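Local atomic coordinates of putative uncharacterized protein (Ustilago maydis, PDB entry 4GNX), a protein that binds single-stranded DNA as a subunit of replication protein A through OB-fold domains, the last of which probably carries the zinc site. Residues Leu283-Lys288 with Val417-Ser422; Glu287-Phe292 with Arg405-Thr410. All blocks are in the same frame, centred on the assembly; numbering follows the deposited sequence.

Overall arrangement
Starting from the N-terminal side, the chain leaves helix 275-280, runs through the loop 283-288 and enters strand 290-310. More than a hundred residues later, after the zinc-binding insertion with Cys311, Cys316, Cys330 and Cys333, strand 398-411 returns alongside it and interaction 2 closes that long loop by antiparallel pairing. The chain then turns back into strand 414-426, where interaction 1 closes a slightly longer loop that encloses the first, so the two nest without crossing. Their centres lie about 2 Å apart. Interaction 2 joins neighbouring strands of the five-stranded sheet, while interaction 1 brings the entry loop to the outermost strand, 414-426.

Interaction 1 (Leu283-Lys288 with Val417-Ser422); sequences LGMSEK and VRYTIS. With nucleotides of chain G.
Met285 and Val417 carry the meeting of loop 283-288, which leads into the first strand of the C-terminal OB domain, with an outermost strand of that sheet, 414-426, and their side chains cross at about a right angle. From CB, the Met285 chain places CG anti to the carbonyl carbon and bends at chi2 (-96°). CG then lies 4.0 Å from Val417 CG2, SD is the nearest atom at 3.4 Å from that same methyl, and CE passes it at 3.9 Å, so the thioether lies across the branch tip. The other branch of Val417, CG1, is anti to the backbone N (chi1 175°). It sits 3.9 Å above one face of the Tyr419 ring, toward the rim. Gly284 O faces Val417 CG2 at 3.6 Å, and Met408 of the intervening strand 398-411 also packs on Val417. Arg418 points its CB away from the loop: NE makes a salt bridge with Asp409, and the guanidinium reaches thymine DT14 of chain G through NH2, near O4. With no hydrogen bond between loop and strand, their direct contact is thioether, methyl and carbonyl packing, which implies van der Waals cohesion on one side of the strand while the alternate residue serves the DNA.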
loop_
_atom_site.group_PDB
_atom_site.type_symbol
_atom_site.label_atom_id
_atom_site.label_comp_id
_atom_site.label_asym_id
_atom_site.label_seq_id
_atom_site.Cartn_x
_atom_site.Cartn_y
_atom_site.Cartn_z
ATOM N N LEU C 283 -10.672 -17.060 3.389
ATOM C CA LEU C 283 -9.368 -17.452 3.891
ATOM C C LEU C 283 -9.487 -18.159 5.232
ATOM O O LEU C 283 -10.137 -17.659 6.156
ATOM C CB LEU C 283 -8.442 -16.233 3.998
ATOM C CG LEU C 283 -7.523 -15.900 2.815
ATOM C CD1 LEU C 283 -8.126 -16.200 1.455
ATOM C CD2 LEU C 283 -7.110 -14.448 2.877
ATOM N N GLY C 284 -8.865 -19.335 5.309
ATOM C CA GLY C 284 -8.777 -20.103 6.543
ATOM C C GLY C 284 -10.030 -20.891 6.813
ATOM O O GLY C 284 -10.220 -21.385 7.920
ATOM N N MET C 285 -10.878 -21.003 5.790
ATOM C CA MET C 285 -12.133 -21.749 5.878
ATOM C C MET C 285 -11.958 -23.206 5.472
ATOM O O MET C 285 -12.848 -24.010 5.706
ATOM C CB MET C 285 -13.230 -21.098 5.027
ATOM C CG MET C 285 -13.552 -19.652 5.392
ATOM S SD MET C 285 -14.949 -19.419 6.508
ATOM C CE MET C 285 -14.968 -17.631 6.657
ATOM N N SER C 286 -10.832 -23.556 4.856
ATOM C CA SER C 286 -10.522 -24.972 4.619
ATOM C C SER C 286 -9.421 -25.427 5.575
ATOM O O SER C 286 -8.904 -24.606 6.342
ATOM C CB SER C 286 -10.169 -25.245 3.154
ATOM O OG SER C 286 -9.018 -24.533 2.748
ATOM N N GLU C 287 -9.085 -26.720 5.539
ATOM C CA GLU C 287 -8.150 -27.346 6.489
ATOM C C GLU C 287 -6.788 -26.651 6.580
ATOM O O GLU C 287 -6.302 -26.361 7.686
ATOM C CB GLU C 287 -7.959 -28.833 6.154
ATOM C CG GLU C 287 -9.154 -29.724 6.496
ATOM C CD GLU C 287 -8.989 -31.170 6.044
ATOM O OE1 GLU C 287 -7.842 -31.592 5.778
ATOM O OE2 GLU C 287 -10.011 -31.888 5.955
ATOM N N LYS C 288 -6.188 -26.392 5.416
ATOM C CA LYS C 288 -4.902 -25.684 5.303
ATOM C C LYS C 288 -4.974 -24.180 5.645
ATOM O O LYS C 288 -5.632 -23.398 4.933
ATOM C CB LYS C 288 -4.288 -25.889 3.907
ATOM C CG LYS C 288 -3.211 -26.967 3.838
ATOM C CD LYS C 288 -2.100 -26.672 4.840
ATOM C CE LYS C 288 -0.824 -27.444 4.544
ATOM N NZ LYS C 288 0.279 -26.995 5.443
ATOM N N VAL C 417 -13.975 -20.020 12.273
ATOM C CA VAL C 417 -12.662 -19.526 11.828
ATOM C C VAL C 417 -12.119 -18.542 12.842
ATOM O O VAL C 417 -12.863 -17.714 13.363
ATOM C CB VAL C 417 -12.704 -18.826 10.456
ATOM C CG1 VAL C 417 -11.344 -18.236 10.120
ATOM C CG2 VAL C 417 -13.112 -19.806 9.372
ATOM N N ARG C 418 -10.826 -18.635 13.136
ATOM C CA ARG C 418 -10.204 -17.606 13.952
ATOM C C ARG C 418 -9.001 -16.935 13.289
ATOM O O ARG C 418 -8.288 -17.531 12.482
ATOM C CB ARG C 418 -9.920 -18.089 15.377
ATOM C CG ARG C 418 -11.192 -18.526 16.101
ATOM C CD ARG C 418 -11.266 -18.097 17.559
ATOM N NE ARG C 418 -10.278 -18.761 18.406
ATOM C CZ ARG C 418 -9.247 -18.144 18.982
ATOM N NH1 ARG C 418 -9.065 -16.836 18.834
ATOM N NH2 ARG C 418 -8.395 -18.834 19.718
ATOM N N TYR C 419 -8.827 -15.660 13.604
ATOM C CA TYR C 419 -7.746 -14.875 13.058
ATOM C C TYR C 419 -6.758 -14.534 14.174
ATOM O O TYR C 419 -7.101 -13.870 15.163
ATOM C CB TYR C 419 -8.301 -13.613 12.391
ATOM C CG TYR C 419 -9.320 -13.887 11.293
ATOM C CD1 TYR C 419 -10.674 -13.587 11.462
ATOM C CD2 TYR C 419 -8.923 -14.446 10.077
ATOM C CE1 TYR C 419 -11.598 -13.845 10.451
ATOM C CE2 TYR C 419 -9.835 -14.707 9.064
ATOM C CZ TYR C 419 -11.168 -14.407 9.249
ATOM O OH TYR C 419 -12.047 -14.687 8.217
ATOM N N THR C 420 -5.530 -15.011 14.018
ATOM C CA THR C 420 -4.521 -14.832 15.038
ATOM C C THR C 420 -3.467 -13.851 14.555
ATOM O O THR C 420 -3.076 -13.853 13.394
ATOM C CB THR C 420 -3.856 -16.167 15.397
ATOM O OG1 THR C 420 -4.854 -17.187 15.451
ATOM C CG2 THR C 420 -3.156 -16.076 16.748
ATOM N N ILE C 421 -3.028 -12.997 15.466
ATOM C CA ILE C 421 -1.934 -12.101 15.198
ATOM C C ILE C 421 -0.643 -12.845 15.516
ATOM O O ILE C 421 -0.483 -13.375 16.606
ATOM C CB ILE C 421 -2.072 -10.805 16.022
ATOM C CG1 ILE C 421 -3.334 -10.047 15.567
ATOM C CG2 ILE C 421 -0.845 -9.930 15.843
ATOM C CD1 ILE C 421 -3.923 -9.056 16.555
ATOM N N SER C 422 0.252 -12.914 14.540
ATOM C CA SER C 422 1.582 -13.448 14.762
ATOM C C SER C 422 2.607 -12.317 14.965
ATOM O O SER C 422 3.497 -12.408 15.818
ATOM C CB SER C 422 1.980 -14.402 13.634
ATOM O OG SER C 422 1.846 -13.792 12.371
ATOM P P DT G 17 -19.715 -18.163 20.578
ATOM O OP1 DT G 17 -20.458 -19.450 20.588
ATOM O OP2 DT G 17 -19.025 -17.726 19.338
ATOM O "O5'" DT G 17 -20.743 -17.024 21.010
ATOM C "C5'" DT G 17 -20.541 -16.246 22.205
ATOM C "C4'" DT G 17 -19.730 -15.008 21.898
ATOM O "O4'" DT G 17 -18.352 -15.368 21.648
ATOM C "C3'" DT G 17 -20.181 -14.196 20.677
ATOM O "O3'" DT G 17 -20.083 -12.805 21.006
ATOM C "C2'" DT G 17 -19.131 -14.525 19.629
ATOM C "C1'" DT G 17 -17.901 -14.664 20.503
ATOM N N1 DT G 17 -16.748 -15.400 19.934
ATOM C C2 DT G 17 -15.703 -15.702 20.780
ATOM O O2 DT G 17 -15.696 -15.411 21.965
ATOM N N3 DT G 17 -14.663 -16.375 20.187
ATOM C C4 DT G 17 -14.560 -16.754 18.861
ATOM O O4 DT G 17 -13.564 -17.356 18.472
ATOM C C5 DT G 17 -15.686 -16.392 18.028
ATOM C C7 DT G 17 -15.659 -16.757 16.578
ATOM C C6 DT G 17 -16.707 -15.738 18.598
ATOM P P DT G 14 -5.234 -22.228 27.770
ATOM O OP1 DT G 14 -4.617 -23.012 28.873
ATOM O OP2 DT G 14 -5.603 -22.898 26.497
ATOM O "O5'" DT G 14 -6.478 -21.375 28.275
ATOM C "C5'" DT G 14 -6.272 -20.180 29.044
ATOM C "C4'" DT G 14 -7.605 -19.534 29.335
ATOM O "O4'" DT G 14 -7.889 -18.575 28.295
ATOM C "C3'" DT G 14 -8.782 -20.509 29.350
ATOM O "O3'" DT G 14 -9.746 -20.203 30.358
ATOM C "C2'" DT G 14 -9.385 -20.377 27.965
ATOM C "C1'" DT G 14 -9.015 -18.971 27.524
ATOM N N1 DT G 14 -8.636 -18.907 26.100
ATOM C C2 DT G 14 -9.401 -18.129 25.258
ATOM O O2 DT G 14 -10.355 -17.470 25.640
ATOM N N3 DT G 14 -8.998 -18.146 23.943
ATOM C C4 DT G 14 -7.936 -18.849 23.402
ATOM O O4 DT G 14 -7.692 -18.763 22.203
ATOM C C5 DT G 14 -7.182 -19.651 24.344
ATOM C C7 DT G 14 -6.019 -20.453 23.851
ATOM C C6 DT G 14 -7.567 -19.641 25.626
#

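Interaction 2 (Glu287-Phe292 with Arg405-Thr410); sequences EKPDYF and RAKMDT. With nucleotides of chain G.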
loop_
_atom_site.group_PDB
_atom_site.type_symbol
_atom_site.label_atom_id
_atom_site.label_comp_id
_atom_site.label_asym_id
_atom_site.label_seq_id
_atom_site.Cartn_x
_atom_site.Cartn_y
_atom_site.Cartn_z
ATOM N N GLU C 287 -9.085 -26.720 5.539
ATOM C CA GLU C 287 -8.150 -27.346 6.489
ATOM C C GLU C 287 -6.788 -26.651 6.580
ATOM O O GLU C 287 -6.302 -26.361 7.686
ATOM C CB GLU C 287 -7.959 -28.833 6.154
ATOM C CG GLU C 287 -9.154 -29.724 6.496
ATOM C CD GLU C 287 -8.989 -31.170 6.044
ATOM O OE1 GLU C 287 -7.842 -31.592 5.778
ATOM O OE2 GLU C 287 -10.011 -31.888 5.955
ATOM N N LYS C 288 -6.188 -26.392 5.416
ATOM C CA LYS C 288 -4.902 -25.684 5.303
ATOM C C LYS C 288 -4.974 -24.180 5.645
ATOM O O LYS C 288 -5.632 -23.398 4.933
ATOM C CB LYS C 288 -4.288 -25.889 3.907
ATOM C CG LYS C 288 -3.211 -26.967 3.838
ATOM C CD LYS C 288 -2.100 -26.672 4.840
ATOM C CE LYS C 288 -0.824 -27.444 4.544
ATOM N NZ LYS C 288 0.279 -26.995 5.443
ATOM N N PRO C 289 -4.289 -23.765 6.734
ATOM C CA PRO C 289 -4.328 -22.359 7.155
ATOM C C PRO C 289 -3.895 -21.408 6.061
ATOM O O PRO C 289 -3.182 -21.800 5.138
ATOM C CB PRO C 289 -3.334 -22.290 8.316
ATOM C CG PRO C 289 -2.645 -23.611 8.354
ATOM C CD PRO C 289 -3.539 -24.602 7.686
ATOM N N ASP C 290 -4.343 -20.163 6.167
ATOM C CA ASP C 290 -3.910 -19.092 5.277
ATOM C C ASP C 290 -3.168 -18.018 6.074
ATOM O O ASP C 290 -3.317 -17.911 7.292
ATOM C CB ASP C 290 -5.111 -18.472 4.543
ATOM C CG ASP C 290 -5.694 -19.389 3.473
ATOM O OD1 ASP C 290 -6.847 -19.850 3.640
ATOM O OD2 ASP C 290 -5.000 -19.642 2.461
ATOM N N TYR C 291 -2.367 -17.224 5.382
ATOM C CA TYR C 291 -1.597 -16.179 6.025
ATOM C C TYR C 291 -1.769 -14.897 5.235
ATOM O O TYR C 291 -1.889 -14.931 4.015
ATOM C CB TYR C 291 -0.124 -16.573 6.115
ATOM C CG TYR C 291 0.112 -17.817 6.942
ATOM C CD1 TYR C 291 0.088 -19.092 6.351
ATOM C CD2 TYR C 291 0.355 -17.731 8.325
ATOM C CE1 TYR C 291 0.298 -20.235 7.110
ATOM C CE2 TYR C 291 0.574 -18.874 9.089
ATOM C CZ TYR C 291 0.543 -20.120 8.478
ATOM O OH TYR C 291 0.751 -21.259 9.232
ATOM N N PHE C 292 -1.786 -13.767 5.934
ATOM C CA PHE C 292 -1.997 -12.489 5.291
ATOM C C PHE C 292 -1.504 -11.341 6.141
ATOM O O PHE C 292 -1.282 -11.499 7.333
ATOM C CB PHE C 292 -3.478 -12.296 4.965
ATOM C CG PHE C 292 -4.379 -12.316 6.171
ATOM C CD1 PHE C 292 -4.658 -11.137 6.879
ATOM C CD2 PHE C 292 -4.972 -13.506 6.598
ATOM C CE1 PHE C 292 -5.508 -11.154 7.984
ATOM C CE2 PHE C 292 -5.814 -13.530 7.704
ATOM C CZ PHE C 292 -6.091 -12.355 8.395
ATOM N N ARG C 405 -2.437 -15.434 10.759
ATOM C CA ARG C 405 -2.867 -16.723 10.257
ATOM C C ARG C 405 -4.382 -16.818 10.455
ATOM O O ARG C 405 -4.951 -16.161 11.336
ATOM C CB ARG C 405 -2.135 -17.858 10.985
ATOM C CG ARG C 405 -1.744 -17.531 12.427
ATOM C CD ARG C 405 -0.932 -18.642 13.079
ATOM N NE ARG C 405 -1.752 -19.825 13.337
ATOM C CZ ARG C 405 -1.277 -21.043 13.596
ATOM N NH1 ARG C 405 0.033 -21.276 13.635
ATOM N NH2 ARG C 405 -2.121 -22.047 13.814
ATOM N N ALA C 406 -5.033 -17.620 9.619
ATOM C CA ALA C 406 -6.462 -17.910 9.760
ATOM C C ALA C 406 -6.661 -19.408 9.667
ATOM O O ALA C 406 -6.229 -20.030 8.700
ATOM C CB ALA C 406 -7.266 -17.202 8.680
ATOM N N LYS C 407 -7.314 -19.975 10.674
ATOM C CA LYS C 407 -7.506 -21.410 10.779
ATOM C C LYS C 407 -8.890 -21.751 11.276
ATOM O O LYS C 407 -9.588 -20.900 11.819
ATOM C CB LYS C 407 -6.492 -22.010 11.749
ATOM C CG LYS C 407 -5.340 -22.737 11.084
ATOM C CD LYS C 407 -5.244 -24.163 11.591
ATOM C CE LYS C 407 -4.857 -24.246 13.058
ATOM N NZ LYS C 407 -4.481 -25.642 13.429
ATOM N N MET C 408 -9.269 -23.012 11.097
ATOM C CA MET C 408 -10.472 -23.563 11.697
ATOM C C MET C 408 -10.187 -24.077 13.103
ATOM O O MET C 408 -9.219 -24.811 13.315
ATOM C CB MET C 408 -11.010 -24.721 10.849
ATOM C CG MET C 408 -11.589 -24.327 9.496
ATOM S SD MET C 408 -12.771 -22.961 9.545
ATOM C CE MET C 408 -14.040 -23.566 10.658
ATOM N N ASP C 409 -11.025 -23.677 14.057
ATOM C CA ASP C 409 -11.066 -24.299 15.382
ATOM C C ASP C 409 -12.316 -25.128 15.473
ATOM O O ASP C 409 -13.330 -24.792 14.863
ATOM C CB ASP C 409 -11.141 -23.257 16.486
ATOM C CG ASP C 409 -9.903 -22.425 16.585
ATOM O OD1 ASP C 409 -8.923 -22.724 15.865
ATOM O OD2 ASP C 409 -9.913 -21.466 17.386
ATOM N N THR C 410 -12.252 -26.194 16.263
ATOM C CA THR C 410 -13.412 -27.035 16.490
ATOM C C THR C 410 -13.849 -26.967 17.950
ATOM O O THR C 410 -13.333 -27.687 18.806
ATOM C CB THR C 410 -13.152 -28.479 16.045
ATOM O OG1 THR C 410 -12.247 -28.469 14.934
ATOM C CG2 THR C 410 -14.462 -29.150 15.633
ATOM P P DT G 9 1.779 -25.048 0.562
ATOM O OP1 DT G 9 2.971 -25.081 -0.328
ATOM O OP2 DT G 9 1.047 -26.305 0.861
ATOM O "O5'" DT G 9 2.188 -24.383 1.953
ATOM C "C5'" DT G 9 3.250 -24.929 2.762
ATOM C "C4'" DT G 9 3.927 -23.826 3.542
ATOM O "O4'" DT G 9 3.503 -22.544 3.015
ATOM C "C3'" DT G 9 3.606 -23.794 5.042
ATOM O "O3'" DT G 9 4.771 -23.440 5.807
ATOM C "C2'" DT G 9 2.573 -22.685 5.151
ATOM C "C1'" DT G 9 3.072 -21.725 4.088
ATOM N N1 DT G 9 2.093 -20.752 3.563
ATOM C C2 DT G 9 2.428 -19.420 3.646
ATOM O O2 DT G 9 3.477 -19.028 4.132
ATOM N N3 DT G 9 1.484 -18.558 3.144
ATOM C C4 DT G 9 0.267 -18.890 2.580
ATOM O O4 DT G 9 -0.480 -18.004 2.171
ATOM C C5 DT G 9 -0.023 -20.306 2.528
ATOM C C7 DT G 9 -1.320 -20.761 1.935
ATOM C C6 DT G 9 0.893 -21.155 3.017
ATOM P P DT G 10 5.156 -24.047 7.253
ATOM O OP1 DT G 10 6.626 -24.279 7.254
ATOM O OP2 DT G 10 4.238 -25.187 7.510
ATOM O "O5'" DT G 10 4.859 -22.913 8.339
ATOM C "C5'" DT G 10 5.277 -23.058 9.722
ATOM C "C4'" DT G 10 4.242 -22.473 10.661
ATOM O "O4'" DT G 10 2.958 -23.096 10.415
ATOM C "C3'" DT G 10 4.508 -22.668 12.157
ATOM O "O3'" DT G 10 3.919 -21.580 12.884
ATOM C "C2'" DT G 10 3.713 -23.920 12.478
ATOM C "C1'" DT G 10 2.487 -23.718 11.604
ATOM N N1 DT G 10 1.772 -24.952 11.225
ATOM C C2 DT G 10 0.762 -25.394 12.049
ATOM O O2 DT G 10 0.444 -24.824 13.080
ATOM N N3 DT G 10 0.137 -26.541 11.622
ATOM C C4 DT G 10 0.412 -27.268 10.479
ATOM O O4 DT G 10 -0.235 -28.279 10.226
ATOM C C5 DT G 10 1.481 -26.742 9.658
ATOM C C7 DT G 10 1.854 -27.464 8.401
ATOM C C6 DT G 10 2.098 -25.626 10.066
ATOM P P DT G 11 4.248 -21.097 14.387
ATOM O OP1 DT G 11 3.028 -20.400 14.874
ATOM O OP2 DT G 11 5.521 -20.338 14.290
ATOM O "O5'" DT G 11 4.525 -22.380 15.296
ATOM C "C5'" DT G 11 3.584 -22.856 16.291
ATOM C "C4'" DT G 11 3.669 -22.044 17.566
ATOM O "O4'" DT G 11 2.350 -21.573 17.911
ATOM C "C3'" DT G 11 4.132 -22.802 18.808
ATOM O "O3'" DT G 11 4.712 -21.918 19.785
ATOM C "C2'" DT G 11 2.846 -23.435 19.309
ATOM C "C1'" DT G 11 1.772 -22.425 18.898
ATOM N N1 DT G 11 0.559 -23.012 18.318
ATOM C C2 DT G 11 -0.511 -22.177 18.088
ATOM O O2 DT G 11 -0.503 -20.989 18.365
ATOM N N3 DT G 11 -1.601 -22.791 17.521
ATOM C C4 DT G 11 -1.720 -24.120 17.163
ATOM O O4 DT G 11 -2.765 -24.527 16.661
ATOM C C5 DT G 11 -0.553 -24.935 17.424
ATOM C C7 DT G 11 -0.587 -26.388 17.069
ATOM C C6 DT G 11 0.515 -24.346 17.974
#
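Two backbone hydrogen bonds clamp Asp290 to Ala406, a hydrogen-bonded pair of an antiparallel ladder. Asp290 N gives its hydrogen to Ala406 O at 3.2 Å, nearly straight (163° at the hydrogen), and Ala406 N returns a bond to Asp290 O at 2.9 Å, more bent (151°). Each donor lies in the plane of the carbonyl it approaches. Both acceptors also receive a CA-H: Pro289 CA sits by Ala406 O, and Arg405 CA is 3.2 Å from Asp290 O. OD1 of Asp290 is satisfied outside the ladder, accepting the Gly284 N-H, with a long, weak ion pair to Lys154 besides.

Next along is the non-hydrogen-bonded pair Tyr291 and Arg405, whose side chains run side by side toward the DNA. Arg405 CB lies 3.5 Å from Tyr291 CE2, while ring and guanidinium planes stand 81° apart. The tyrosine tip places OH 3.1 Å from O4' of DT10 of chain G, and CD1 lies beside the base of DT9 of chain G. Arg405 NH1 has phosphate oxygen OP1 of DT11 of chain G at 3.4 Å and, in another direction, base oxygen O2 of DT10 of chain G; its charge would be expected to favour the phosphate. Lys407 CG rests 3.4 Å from Pro289 CB, and its chain, bent at chi2 and chi3, carries NZ toward DT11 of chain G.

Away from that DNA-facing side, Ala406 CB meets the Phe292 ring at its edge, by CE2, and Tyr419 of strand 414-426 packs on both. Strand 398-411 thus runs between 290-310 and 414-426, bonded by its backbone to each, and the Tyr291-Arg405 face of this OB-fold sheet lies against DT9 to DT11 of chain G.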